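Local coordinates for hypothetical protein CG14615-PA (Drosophila melanogaster, PDB 1SQH), which is of unknown function but carries two acetyltransferase-related family regions and may act as a glycine N-acyltransferase, at residues Ser84-Arg87 and Gln91-Ser94; Ala104-Cys109 and Leu129-Arg134; Thr269-Ala274 and Leu292-Ile297. All blocks are in the same frame, centred on the assembly; numbering follows the deposited sequence.

Contact 1: Ser84-Arg87 and Gln91-Ser94; sequences SLHR and QSVS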
ATOM      1  N   SER A  84       7.937  -6.193   8.499  1.00 20.45           N
ATOM      2  CA  SER A  84       8.465  -4.924   8.021  1.00 22.45           C
ATOM      3  C   SER A  84       7.937  -3.806   8.913  1.00 22.05           C
ATOM      4  O   SER A  84       6.835  -3.902   9.473  1.00 22.41           O
ATOM      5  CB  SER A  84       8.046  -4.675   6.572  1.00 19.69           C
ATOM      6  OG  SER A  84       6.650  -4.810   6.429  1.00 20.69           O
ATOM      7  N   LEU A  85       8.746  -2.764   9.062  1.00 21.50           N
ATOM      8  CA  LEU A  85       8.379  -1.611   9.862  1.00 20.80           C
ATOM      9  C   LEU A  85       8.497  -0.375   8.982  1.00 19.55           C
ATOM     10  O   LEU A  85       9.528  -0.166   8.331  1.00 17.95           O
ATOM     11  CB  LEU A  85       9.298  -1.501  11.078  1.00 20.87           C
ATOM     12  CG  LEU A  85       9.121  -2.587  12.152  1.00 20.53           C
ATOM     13  CD1 LEU A  85      10.117  -2.340  13.293  1.00 21.40           C
ATOM     14  CD2 LEU A  85       7.703  -2.562  12.686  1.00 20.06           C
ATOM     15  N   HIS A  86       7.422   0.410   8.956  1.00 19.98           N
ATOM     16  CA  HIS A  86       7.320   1.636   8.162  1.00 21.52           C
ATOM     17  C   HIS A  86       6.999   2.845   9.043  1.00 22.11           C
ATOM     18  O   HIS A  86       6.300   2.733  10.056  1.00 21.97           O
ATOM     19  CB  HIS A  86       6.236   1.454   7.084  1.00 21.62           C
ATOM     20  CG  HIS A  86       5.904   2.703   6.319  1.00 22.97           C
ATOM     21  ND1 HIS A  86       4.991   3.634   6.773  1.00 21.39           N
ATOM     22  CD2 HIS A  86       6.342   3.160   5.120  1.00 21.94           C
ATOM     23  CE1 HIS A  86       4.880   4.607   5.885  1.00 22.34           C
ATOM     24  NE2 HIS A  86       5.690   4.344   4.872  1.00 22.11           N
ATOM     25  N   ARG A  87       7.503   4.008   8.652  1.00 23.97           N
ATOM     26  CA  ARG A  87       7.265   5.215   9.423  1.00 26.79           C
ATOM     27  C   ARG A  87       6.784   6.404   8.593  1.00 27.82           C
ATOM     28  O   ARG A  87       7.338   6.702   7.531  1.00 30.11           O
ATOM     29  CB  ARG A  87       8.548   5.614  10.160  1.00 27.16           C
ATOM     30  CG  ARG A  87       8.382   6.776  11.134  1.00 29.44           C
ATOM     31  CD  ARG A  87       8.714   6.313  12.543  1.00 28.88           C
ATOM     32  NE  ARG A  87       7.541   6.123  13.389  1.00 27.85           N
ATOM     33  CZ  ARG A  87       7.463   5.203  14.348  1.00 29.70           C
ATOM     34  NH1 ARG A  87       8.484   4.385  14.571  1.00 29.37           N
ATOM     35  NH2 ARG A  87       6.376   5.109  15.102  1.00 30.65           N
ATOM     36  N   GLN A  91       3.542   4.145  13.179  1.00 30.47           N
ATOM     37  CA  GLN A  91       4.330   3.014  12.711  1.00 29.77           C
ATOM     38  C   GLN A  91       3.363   2.044  12.036  1.00 29.28           C
ATOM     39  O   GLN A  91       2.279   1.763  12.558  1.00 27.74           O
ATOM     40  CB  GLN A  91       5.038   2.314  13.889  1.00 29.71           C
ATOM     41  CG  GLN A  91       5.892   1.099  13.482  1.00 27.52           C
ATOM     42  CD  GLN A  91       6.347   0.253  14.671  1.00 28.19           C
ATOM     43  OE1 GLN A  91       5.525  -0.325  15.397  1.00 25.87           O
ATOM     44  NE2 GLN A  91       7.661   0.170  14.870  1.00 25.58           N
ATOM     45  N   SER A  92       3.749   1.555  10.865  1.00 30.00           N
ATOM     46  CA  SER A  92       2.922   0.602  10.139  1.00 30.10           C
ATOM     47  C   SER A  92       3.684  -0.711  10.089  1.00 29.43           C
ATOM     48  O   SER A  92       4.882  -0.728   9.796  1.00 27.91           O
ATOM     49  CB  SER A  92       2.640   1.106   8.725  1.00 32.95           C
ATOM     50  OG  SER A  92       1.816   2.257   8.762  1.00 35.46           O
ATOM     51  N   VAL A  93       2.985  -1.802  10.388  1.00 28.00           N
ATOM     52  CA  VAL A  93       3.597  -3.121  10.400  1.00 28.13           C
ATOM     53  C   VAL A  93       2.935  -4.076   9.418  1.00 27.33           C
ATOM     54  O   VAL A  93       1.709  -4.134   9.303  1.00 27.16           O
ATOM     55  CB  VAL A  93       3.525  -3.770  11.818  1.00 28.75           C
ATOM     56  CG1 VAL A  93       4.290  -5.078  11.835  1.00 25.51           C
ATOM     57  CG2 VAL A  93       4.090  -2.824  12.864  1.00 29.25           C
ATOM     58  N   SER A  94       3.771  -4.811   8.698  1.00 27.77           N
ATOM     59  CA  SER A  94       3.313  -5.819   7.747  1.00 26.19           C
ATOM     60  C   SER A  94       4.065  -7.087   8.112  1.00 25.12           C
ATOM     61  O   SER A  94       5.203  -7.020   8.576  1.00 26.21           O
ATOM     62  CB  SER A  94       3.658  -5.430   6.305  1.00 25.51           C
ATOM     63  OG  SER A  94       3.292  -6.471   5.412  1.00 19.99           O
TER
HETATM   64  O   HOH W   1       5.708  -2.192   7.088  1.00 17.62           O
HETATM   65  O   HOH W   2       3.369   4.636   8.852  1.00 36.13           O
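Residues 84-87 and 91-94 run antiparallel, and two hydrogen-bonded pairs, Ser84 with Ser94 and His86 with Ser92, alternate with the non-hydrogen-bonded pairs Leu85 with Val93 and Arg87 with Gln91. Three of the four backbone bonds are 2.9 Å long, His86 N to Ser92 O among them; Ser94 N to Ser84 O is longer, 3.3 Å. On the face of the sheet bearing Leu85, Val93, Gln91 and Arg87, the branch CD2 of Leu85 lies beside Val93 CG2 at 3.6 Å. The same methyl meets the Gln91 amide, 3.5 Å from NE2; that amide is bonded to the backbone of Leu115 and Glu117. This is a beta hairpin, with three residues joining strands 82-87 and 91-96 inside the large mixed sheet. Arg87 bends at chi2 (119°) and chi3, which lays one guanidinium face on Gln91 CB, 3.3 Å from NH2, while NH2 also forms a salt bridge with Glu117. On the other face, a water held in the His86 ring plane links ND1 (2.8 Å) to Ser92 OG, and His86 NE2 bonds to Ser63 O. A second water joins Ser84 OG to Ser92 O, to which it donates.

Contact 2: Ala104-Cys109 and Leu129-Arg134; sequences AELWEC and LGFCNR
Arg134 and Trp107 meet because the arginine chain is fully stretched, CG anti to the backbone N (chi1 -174°) and straight on to NE, while Trp107 carries its ring beside its own backbone N (chi1 -71°). The two side chains slide past each other in opposite directions, the arginine running over one face of the indole toward helix 104-112, which carries Trp107. Its CB and CG cross the benzene half, CD sits over the middle of the ring system, 3.4 Å from Trp107 CE2, and the guanidinium ends above the pyrrole half, with NH1 3.2 Å from Trp107 CD1. The planes are only 12° apart, so this is a flat stack as well as a cation-pi contact, Arg134 CZ lying 3.8 Å from the centroid of the Trp107 five-membered ring. A salt bridge from NH2 to Glu111, one turn beyond Trp107, would help to fix the rotation of the guanidinium and probably offsets its charge.

Phe131 comes to the indole from another side. Its carbonyl O lies at the indole edge, near the ring plane, 3.6 Å from Trp107 CH2, and its CB is 3.9 Å from Trp107 CZ2; the two rings themselves meet obliquely. Leu106 CD2 sits over one face of the Phe131 ring in a CH-pi contact, offset toward the rim and 3.5 Å from CZ.

The segment axes stay 12.6 Å apart, and between these two segments it is mainly side chains that make the contact. Helix 104-112 follows strand 91-96 and touches strand 67-71 through Glu105 and Cys109; helix 129-141 follows strand 123-128 and lays Leu129 and Cys132 on strand 289-299.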
ATOM      1  N   ALA A 104       4.289 -20.817  14.064  1.00 40.43           N
ATOM      2  CA  ALA A 104       4.972 -20.574  15.333  1.00 38.50           C
ATOM      3  C   ALA A 104       6.085 -19.523  15.221  1.00 37.52           C
ATOM      4  O   ALA A 104       6.123 -18.546  15.986  1.00 37.66           O
ATOM      5  CB  ALA A 104       5.541 -21.885  15.858  1.00 38.20           C
ATOM      6  N   GLU A 105       6.982 -19.727  14.262  1.00 35.45           N
ATOM      7  CA  GLU A 105       8.102 -18.821  14.047  1.00 33.46           C
ATOM      8  C   GLU A 105       7.669 -17.363  13.977  1.00 31.82           C
ATOM      9  O   GLU A 105       8.291 -16.494  14.583  1.00 29.93           O
ATOM     10  CB  GLU A 105       8.840 -19.202  12.764  1.00 33.18           C
ATOM     11  CG  GLU A 105      10.029 -18.319  12.444  1.00 34.06           C
ATOM     12  CD  GLU A 105      10.875 -18.888  11.326  1.00 35.87           C
ATOM     13  OE1 GLU A 105      11.623 -19.855  11.591  1.00 37.44           O
ATOM     14  OE2 GLU A 105      10.786 -18.381  10.185  1.00 33.14           O
ATOM     15  N   LEU A 106       6.597 -17.102  13.238  1.00 31.71           N
ATOM     16  CA  LEU A 106       6.090 -15.745  13.093  1.00 31.16           C
ATOM     17  C   LEU A 106       5.632 -15.160  14.429  1.00 31.96           C
ATOM     18  O   LEU A 106       6.087 -14.089  14.831  1.00 31.55           O
ATOM     19  CB  LEU A 106       4.925 -15.712  12.101  1.00 28.44           C
ATOM     20  CG  LEU A 106       4.118 -14.404  12.031  1.00 29.37           C
ATOM     21  CD1 LEU A 106       4.999 -13.274  11.535  1.00 28.02           C
ATOM     22  CD2 LEU A 106       2.916 -14.589  11.114  1.00 26.65           C
ATOM     23  N   TRP A 107       4.734 -15.863  15.112  1.00 32.11           N
ATOM     24  CA  TRP A 107       4.215 -15.382  16.380  1.00 34.06           C
ATOM     25  C   TRP A 107       5.290 -15.278  17.442  1.00 35.69           C
ATOM     26  O   TRP A 107       5.177 -14.482  18.379  1.00 35.09           O
ATOM     27  CB  TRP A 107       3.068 -16.268  16.852  1.00 34.99           C
ATOM     28  CG  TRP A 107       1.858 -16.083  16.004  1.00 33.98           C
ATOM     29  CD1 TRP A 107       1.316 -16.980  15.134  1.00 34.17           C
ATOM     30  CD2 TRP A 107       1.072 -14.890  15.898  1.00 34.87           C
ATOM     31  NE1 TRP A 107       0.235 -16.418  14.486  1.00 34.58           N
ATOM     32  CE2 TRP A 107       0.066 -15.136  14.940  1.00 35.10           C
ATOM     33  CE3 TRP A 107       1.123 -13.634  16.521  1.00 35.11           C
ATOM     34  CZ2 TRP A 107      -0.889 -14.165  14.589  1.00 34.26           C
ATOM     35  CZ3 TRP A 107       0.174 -12.666  16.170  1.00 33.53           C
ATOM     36  CH2 TRP A 107      -0.815 -12.942  15.214  1.00 33.96           C
ATOM     37  N   GLU A 108       6.338 -16.078  17.301  1.00 35.75           N
ATOM     38  CA  GLU A 108       7.437 -16.004  18.248  1.00 37.00           C
ATOM     39  C   GLU A 108       8.010 -14.600  18.047  1.00 36.67           C
ATOM     40  O   GLU A 108       8.319 -13.886  19.007  1.00 36.08           O
ATOM     41  CB  GLU A 108       8.479 -17.069  17.916  1.00 39.87           C
ATOM     42  CG  GLU A 108       9.484 -17.335  19.008  1.00 43.39           C
ATOM     43  CD  GLU A 108      10.230 -18.631  18.771  1.00 46.91           C
ATOM     44  OE1 GLU A 108       9.560 -19.680  18.658  1.00 47.14           O
ATOM     45  OE2 GLU A 108      11.478 -18.602  18.693  1.00 50.47           O
ATOM     46  N   CYS A 109       8.119 -14.202  16.780  1.00 34.83           N
ATOM     47  CA  CYS A 109       8.626 -12.886  16.422  1.00 33.99           C
ATOM     48  C   CYS A 109       7.736 -11.759  16.935  1.00 33.95           C
ATOM     49  O   CYS A 109       8.198 -10.859  17.641  1.00 34.69           O
ATOM     50  CB  CYS A 109       8.735 -12.749  14.900  1.00 32.80           C
ATOM     51  SG  CYS A 109      10.168 -13.545  14.148  1.00 31.05           S
ATOM     52  N   LEU A 129      -6.368 -12.872   7.055  1.00 28.43           N
ATOM     53  CA  LEU A 129      -7.501 -13.208   7.912  1.00 31.47           C
ATOM     54  C   LEU A 129      -7.156 -14.233   8.995  1.00 32.95           C
ATOM     55  O   LEU A 129      -7.792 -14.267  10.048  1.00 35.34           O
ATOM     56  CB  LEU A 129      -8.664 -13.726   7.064  1.00 32.00           C
ATOM     57  CG  LEU A 129      -9.240 -12.668   6.121  1.00 35.06           C
ATOM     58  CD1 LEU A 129     -10.308 -13.280   5.226  1.00 34.86           C
ATOM     59  CD2 LEU A 129      -9.809 -11.521   6.945  1.00 35.48           C
ATOM     60  N   GLY A 130      -6.146 -15.057   8.742  1.00 32.46           N
ATOM     61  CA  GLY A 130      -5.775 -16.066   9.714  1.00 32.46           C
ATOM     62  C   GLY A 130      -4.906 -15.558  10.847  1.00 32.18           C
ATOM     63  O   GLY A 130      -4.617 -16.304  11.784  1.00 31.96           O
ATOM     64  N   PHE A 131      -4.478 -14.301  10.762  1.00 31.27           N
ATOM     65  CA  PHE A 131      -3.636 -13.714  11.798  1.00 31.33           C
ATOM     66  C   PHE A 131      -4.394 -12.644  12.570  1.00 31.66           C
ATOM     67  O   PHE A 131      -3.963 -12.228  13.646  1.00 32.79           O
ATOM     68  CB  PHE A 131      -2.382 -13.046  11.204  1.00 31.31           C
ATOM     69  CG  PHE A 131      -1.482 -13.972  10.431  1.00 30.35           C
ATOM     70  CD1 PHE A 131      -1.210 -15.260  10.887  1.00 29.50           C
ATOM     71  CD2 PHE A 131      -0.863 -13.529   9.263  1.00 29.51           C
ATOM     72  CE1 PHE A 131      -0.320 -16.106  10.184  1.00 31.41           C
ATOM     73  CE2 PHE A 131       0.026 -14.355   8.553  1.00 29.36           C
ATOM     74  CZ  PHE A 131       0.296 -15.647   9.016  1.00 29.36           C
ATOM     75  N   CYS A 132      -5.521 -12.200  12.027  1.00 30.34           N
ATOM     76  CA  CYS A 132      -6.295 -11.141  12.659  1.00 31.79           C
ATOM     77  C   CYS A 132      -6.704 -11.321  14.123  1.00 33.79           C
ATOM     78  O   CYS A 132      -6.389 -10.471  14.958  1.00 33.04           O
ATOM     79  CB  CYS A 132      -7.536 -10.830  11.815  1.00 32.14           C
ATOM     80  SG  CYS A 132      -7.168  -9.995  10.237  1.00 28.29           S
ATOM     81  N   ASN A 133      -7.397 -12.411  14.441  1.00 34.48           N
ATOM     82  CA  ASN A 133      -7.854 -12.628  15.815  1.00 36.36           C
ATOM     83  C   ASN A 133      -6.695 -12.695  16.804  1.00 35.35           C
ATOM     84  O   ASN A 133      -6.672 -11.970  17.803  1.00 34.16           O
ATOM     85  CB  ASN A 133      -8.686 -13.915  15.909  1.00 39.38           C
ATOM     86  CG  ASN A 133      -9.526 -13.984  17.187  1.00 43.55           C
ATOM     87  OD1 ASN A 133     -10.454 -13.190  17.377  1.00 44.60           O
ATOM     88  ND2 ASN A 133      -9.202 -14.935  18.065  1.00 43.65           N
ATOM     89  N   ARG A 134      -5.728 -13.558  16.523  1.00 34.22           N
ATOM     90  CA  ARG A 134      -4.599 -13.698  17.419  1.00 33.88           C
ATOM     91  C   ARG A 134      -3.826 -12.398  17.599  1.00 33.79           C
ATOM     92  O   ARG A 134      -3.448 -12.057  18.715  1.00 33.53           O
ATOM     93  CB  ARG A 134      -3.663 -14.800  16.928  1.00 35.51           C
ATOM     94  CG  ARG A 134      -2.536 -15.100  17.892  1.00 36.99           C
ATOM     95  CD  ARG A 134      -1.794 -16.378  17.535  1.00 37.16           C
ATOM     96  NE  ARG A 134      -0.730 -16.636  18.500  1.00 39.69           N
ATOM     97  CZ  ARG A 134       0.068 -17.700  18.480  1.00 40.16           C
ATOM     98  NH1 ARG A 134      -0.070 -18.626  17.537  1.00 41.91           N
ATOM     99  NH2 ARG A 134       1.010 -17.834  19.404  1.00 41.86           N
TER

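Contact 3: Thr269-Ala274 and Leu292-Ile297; sequences TAWIVA and LVNEWI
One face of the Trp271 indole receives the edge of Trp296, whose CH2 stands over the centre of the ring system, 3.5 Å from Trp271 CE2. The planes are 68° apart and the two side chains cross at about a right angle, an edge-to-face pair with Trp296 supplying the edge. Its neighbouring atom CZ3 lies 3.7 Å from Trp271 CD2. At the far end of the indole, Trp271 CH2 touches Asn294 CB at 3.5 Å and Leu292 CD2 at 3.7 Å, both approaching obliquely. The Asn294 amide is tilted 27° from the indole plane, with ND2 3.8 Å from Trp271 CH2. Trp271 reaches all three because its CG lies beside the backbone N (chi1 -83°), which turns the ring toward strand 289-299. Replacing Trp271 with an alanine would probably open a gap here, leaving the Trp296 edge without its aromatic face and Leu292 without this packing. Phe231 and Phe34 also meet Trp271, adding to the aromatic cluster. Strands 268-273 and 289-299 are not neighbours in the mixed sheet: strand 147-157 runs between them, pairing with both, while helix 34-51 touches Thr269 and Leu292.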
ATOM      1  N   THR A 269      -3.176  -3.754  -9.081  1.00 19.11           N
ATOM      2  CA  THR A 269      -4.050  -4.130  -7.972  1.00 20.55           C
ATOM      3  C   THR A 269      -4.559  -2.873  -7.311  1.00 20.78           C
ATOM      4  O   THR A 269      -4.144  -1.768  -7.662  1.00 21.68           O
ATOM      5  CB  THR A 269      -3.318  -4.949  -6.885  1.00 19.63           C
ATOM      6  OG1 THR A 269      -2.306  -4.134  -6.283  1.00 21.74           O
ATOM      7  CG2 THR A 269      -2.674  -6.203  -7.473  1.00 19.81           C
ATOM      8  N   ALA A 270      -5.463  -3.043  -6.354  1.00 21.09           N
ATOM      9  CA  ALA A 270      -6.006  -1.914  -5.610  1.00 19.94           C
ATOM     10  C   ALA A 270      -6.600  -2.421  -4.312  1.00 22.01           C
ATOM     11  O   ALA A 270      -7.228  -3.486  -4.272  1.00 21.93           O
ATOM     12  CB  ALA A 270      -7.075  -1.198  -6.422  1.00 18.51           C
ATOM     13  N   TRP A 271      -6.373  -1.661  -3.248  1.00 21.09           N
ATOM     14  CA  TRP A 271      -6.904  -1.985  -1.936  1.00 21.21           C
ATOM     15  C   TRP A 271      -8.088  -1.060  -1.676  1.00 21.32           C
ATOM     16  O   TRP A 271      -7.928   0.155  -1.647  1.00 21.89           O
ATOM     17  CB  TRP A 271      -5.842  -1.755  -0.866  1.00 20.00           C
ATOM     18  CG  TRP A 271      -4.885  -2.898  -0.696  1.00 19.95           C
ATOM     19  CD1 TRP A 271      -3.532  -2.875  -0.894  1.00 20.44           C
ATOM     20  CD2 TRP A 271      -5.201  -4.210  -0.219  1.00 18.60           C
ATOM     21  NE1 TRP A 271      -2.982  -4.093  -0.559  1.00 20.63           N
ATOM     22  CE2 TRP A 271      -3.987  -4.930  -0.143  1.00 20.51           C
ATOM     23  CE3 TRP A 271      -6.394  -4.845   0.156  1.00 18.25           C
ATOM     24  CZ2 TRP A 271      -3.933  -6.262   0.297  1.00 20.09           C
ATOM     25  CZ3 TRP A 271      -6.341  -6.164   0.591  1.00 20.19           C
ATOM     26  CH2 TRP A 271      -5.115  -6.858   0.659  1.00 19.56           C
ATOM     27  N   ILE A 272      -9.277  -1.623  -1.496  1.00 22.70           N
ATOM     28  CA  ILE A 272     -10.451  -0.797  -1.234  1.00 22.24           C
ATOM     29  C   ILE A 272     -11.221  -1.322  -0.033  1.00 23.77           C
ATOM     30  O   ILE A 272     -11.239  -2.530   0.227  1.00 23.85           O
ATOM     31  CB  ILE A 272     -11.429  -0.751  -2.448  1.00 21.72           C
ATOM     32  CG1 ILE A 272     -12.032  -2.128  -2.693  1.00 21.05           C
ATOM     33  CG2 ILE A 272     -10.710  -0.242  -3.688  1.00 19.84           C
ATOM     34  CD1 ILE A 272     -13.216  -2.128  -3.673  1.00 22.98           C
ATOM     35  N   VAL A 273     -11.853  -0.404   0.693  1.00 24.99           N
ATOM     36  CA  VAL A 273     -12.660  -0.755   1.855  1.00 26.42           C
ATOM     37  C   VAL A 273     -13.806  -1.619   1.351  1.00 25.20           C
ATOM     38  O   VAL A 273     -14.393  -1.325   0.317  1.00 24.82           O
ATOM     39  CB  VAL A 273     -13.205   0.508   2.540  1.00 27.29           C
ATOM     40  CG1 VAL A 273     -14.198   0.127   3.618  1.00 32.22           C
ATOM     41  CG2 VAL A 273     -12.054   1.284   3.149  1.00 28.11           C
ATOM     42  N   ALA A 274     -14.120  -2.683   2.083  1.00 25.32           N
ATOM     43  CA  ALA A 274     -15.163  -3.619   1.670  1.00 27.46           C
ATOM     44  C   ALA A 274     -16.520  -2.989   1.390  1.00 27.56           C
ATOM     45  O   ALA A 274     -17.313  -3.531   0.625  1.00 27.67           O
ATOM     46  CB  ALA A 274     -15.309  -4.738   2.714  1.00 27.76           C
ATOM     47  N   LEU A 292      -8.584 -11.444  -2.801  1.00 28.82           N
ATOM     48  CA  LEU A 292      -8.026 -11.413  -1.445  1.00 26.34           C
ATOM     49  C   LEU A 292      -8.811 -10.497  -0.504  1.00 26.00           C
ATOM     50  O   LEU A 292      -9.362  -9.479  -0.919  1.00 26.68           O
ATOM     51  CB  LEU A 292      -6.560 -10.961  -1.449  1.00 23.71           C
ATOM     52  CG  LEU A 292      -5.879 -11.066  -0.077  1.00 21.30           C
ATOM     53  CD1 LEU A 292      -5.750 -12.539   0.284  1.00 20.28           C
ATOM     54  CD2 LEU A 292      -4.492 -10.382  -0.064  1.00 19.42           C
ATOM     55  N   VAL A 293      -8.859 -10.875   0.767  1.00 26.01           N
ATOM     56  CA  VAL A 293      -9.516 -10.069   1.790  1.00 26.46           C
ATOM     57  C   VAL A 293      -8.538 -10.000   2.952  1.00 25.72           C
ATOM     58  O   VAL A 293      -8.118 -11.028   3.478  1.00 27.38           O
ATOM     59  CB  VAL A 293     -10.830 -10.699   2.285  1.00 26.30           C
ATOM     60  CG1 VAL A 293     -11.410  -9.855   3.414  1.00 23.43           C
ATOM     61  CG2 VAL A 293     -11.819 -10.815   1.133  1.00 23.41           C
ATOM     62  N   ASN A 294      -8.166  -8.784   3.330  1.00 25.57           N
ATOM     63  CA  ASN A 294      -7.223  -8.559   4.414  1.00 25.05           C
ATOM     64  C   ASN A 294      -7.778  -7.499   5.334  1.00 25.14           C
ATOM     65  O   ASN A 294      -8.725  -6.796   4.985  1.00 25.82           O
ATOM     66  CB  ASN A 294      -5.889  -8.064   3.853  1.00 22.96           C
ATOM     67  CG  ASN A 294      -4.902  -9.186   3.587  1.00 21.28           C
ATOM     68  OD1 ASN A 294      -5.284 -10.351   3.437  1.00 22.70           O
ATOM     69  ND2 ASN A 294      -3.618  -8.836   3.509  1.00 16.70           N
ATOM     70  N   GLU A 295      -7.189  -7.377   6.514  1.00 25.17           N
ATOM     71  CA  GLU A 295      -7.638  -6.350   7.437  1.00 27.37           C
ATOM     72  C   GLU A 295      -6.536  -5.335   7.693  1.00 26.39           C
ATOM     73  O   GLU A 295      -5.348  -5.643   7.609  1.00 25.25           O
ATOM     74  CB  GLU A 295      -8.106  -6.960   8.772  1.00 28.80           C
ATOM     75  CG  GLU A 295      -9.590  -7.309   8.807  1.00 31.18           C
ATOM     76  CD  GLU A 295     -10.045  -7.870  10.149  1.00 33.75           C
ATOM     77  OE1 GLU A 295      -9.713  -7.281  11.196  1.00 37.16           O
ATOM     78  OE2 GLU A 295     -10.750  -8.898  10.161  1.00 34.72           O
ATOM     79  N   TRP A 296      -6.955  -4.103   7.946  1.00 25.93           N
ATOM     80  CA  TRP A 296      -6.043  -3.027   8.292  1.00 25.76           C
ATOM     81  C   TRP A 296      -6.459  -2.788   9.740  1.00 26.90           C
ATOM     82  O   TRP A 296      -7.592  -2.385  10.011  1.00 26.03           O
ATOM     83  CB  TRP A 296      -6.312  -1.798   7.439  1.00 23.24           C
ATOM     84  CG  TRP A 296      -5.218  -1.508   6.456  1.00 23.78           C
ATOM     85  CD1 TRP A 296      -4.308  -0.491   6.522  1.00 23.03           C
ATOM     86  CD2 TRP A 296      -4.926  -2.235   5.252  1.00 21.28           C
ATOM     87  NE1 TRP A 296      -3.467  -0.535   5.432  1.00 23.29           N
ATOM     88  CE2 TRP A 296      -3.825  -1.595   4.638  1.00 22.71           C
ATOM     89  CE3 TRP A 296      -5.487  -3.363   4.633  1.00 20.98           C
ATOM     90  CZ2 TRP A 296      -3.271  -2.049   3.424  1.00 20.83           C
ATOM     91  CZ3 TRP A 296      -4.930  -3.816   3.420  1.00 20.66           C
ATOM     92  CH2 TRP A 296      -3.836  -3.153   2.835  1.00 19.12           C
ATOM     93  N   ILE A 297      -5.562  -3.074  10.673  1.00 26.44           N
ATOM     94  CA  ILE A 297      -5.899  -2.920  12.077  1.00 27.32           C
ATOM     95  C   ILE A 297      -5.209  -1.730  12.715  1.00 27.86           C
ATOM     96  O   ILE A 297      -4.005  -1.764  12.979  1.00 29.52           O
ATOM     97  CB  ILE A 297      -5.533  -4.187  12.858  1.00 27.09           C
ATOM     98  CG1 ILE A 297      -6.156  -5.412  12.171  1.00 27.61           C
ATOM     99  CG2 ILE A 297      -6.025  -4.069  14.280  1.00 27.40           C
ATOM    100  CD1 ILE A 297      -5.852  -6.741  12.845  1.00 24.84           C
TER

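Along the chain the contacts come in series: contact 1, then contact 2, then contact 3. Their centres lie about 16 to 18 Å apart. Contacts 1 and 3 belong to the same eight-stranded mixed sheet, with nearest atoms about 7 Å apart; strand 123-128 separates strand 91-96 of the hairpin from strand 289-299. Contact 2 is helical, and strand 91-96 leads along the chain into its first helix. Contacts 2 and 3 touch directly, Leu129 CG lying 3.3 Å from Val293 O and Cys132 SG 3.5 Å from Glu295 CB. Contacts 1 and 2 fall in the DUF5645 region and contact 3 in the FR47-like region; the shared sheet, and the packing of helix 129-141 on strand 289-299, join elements from both.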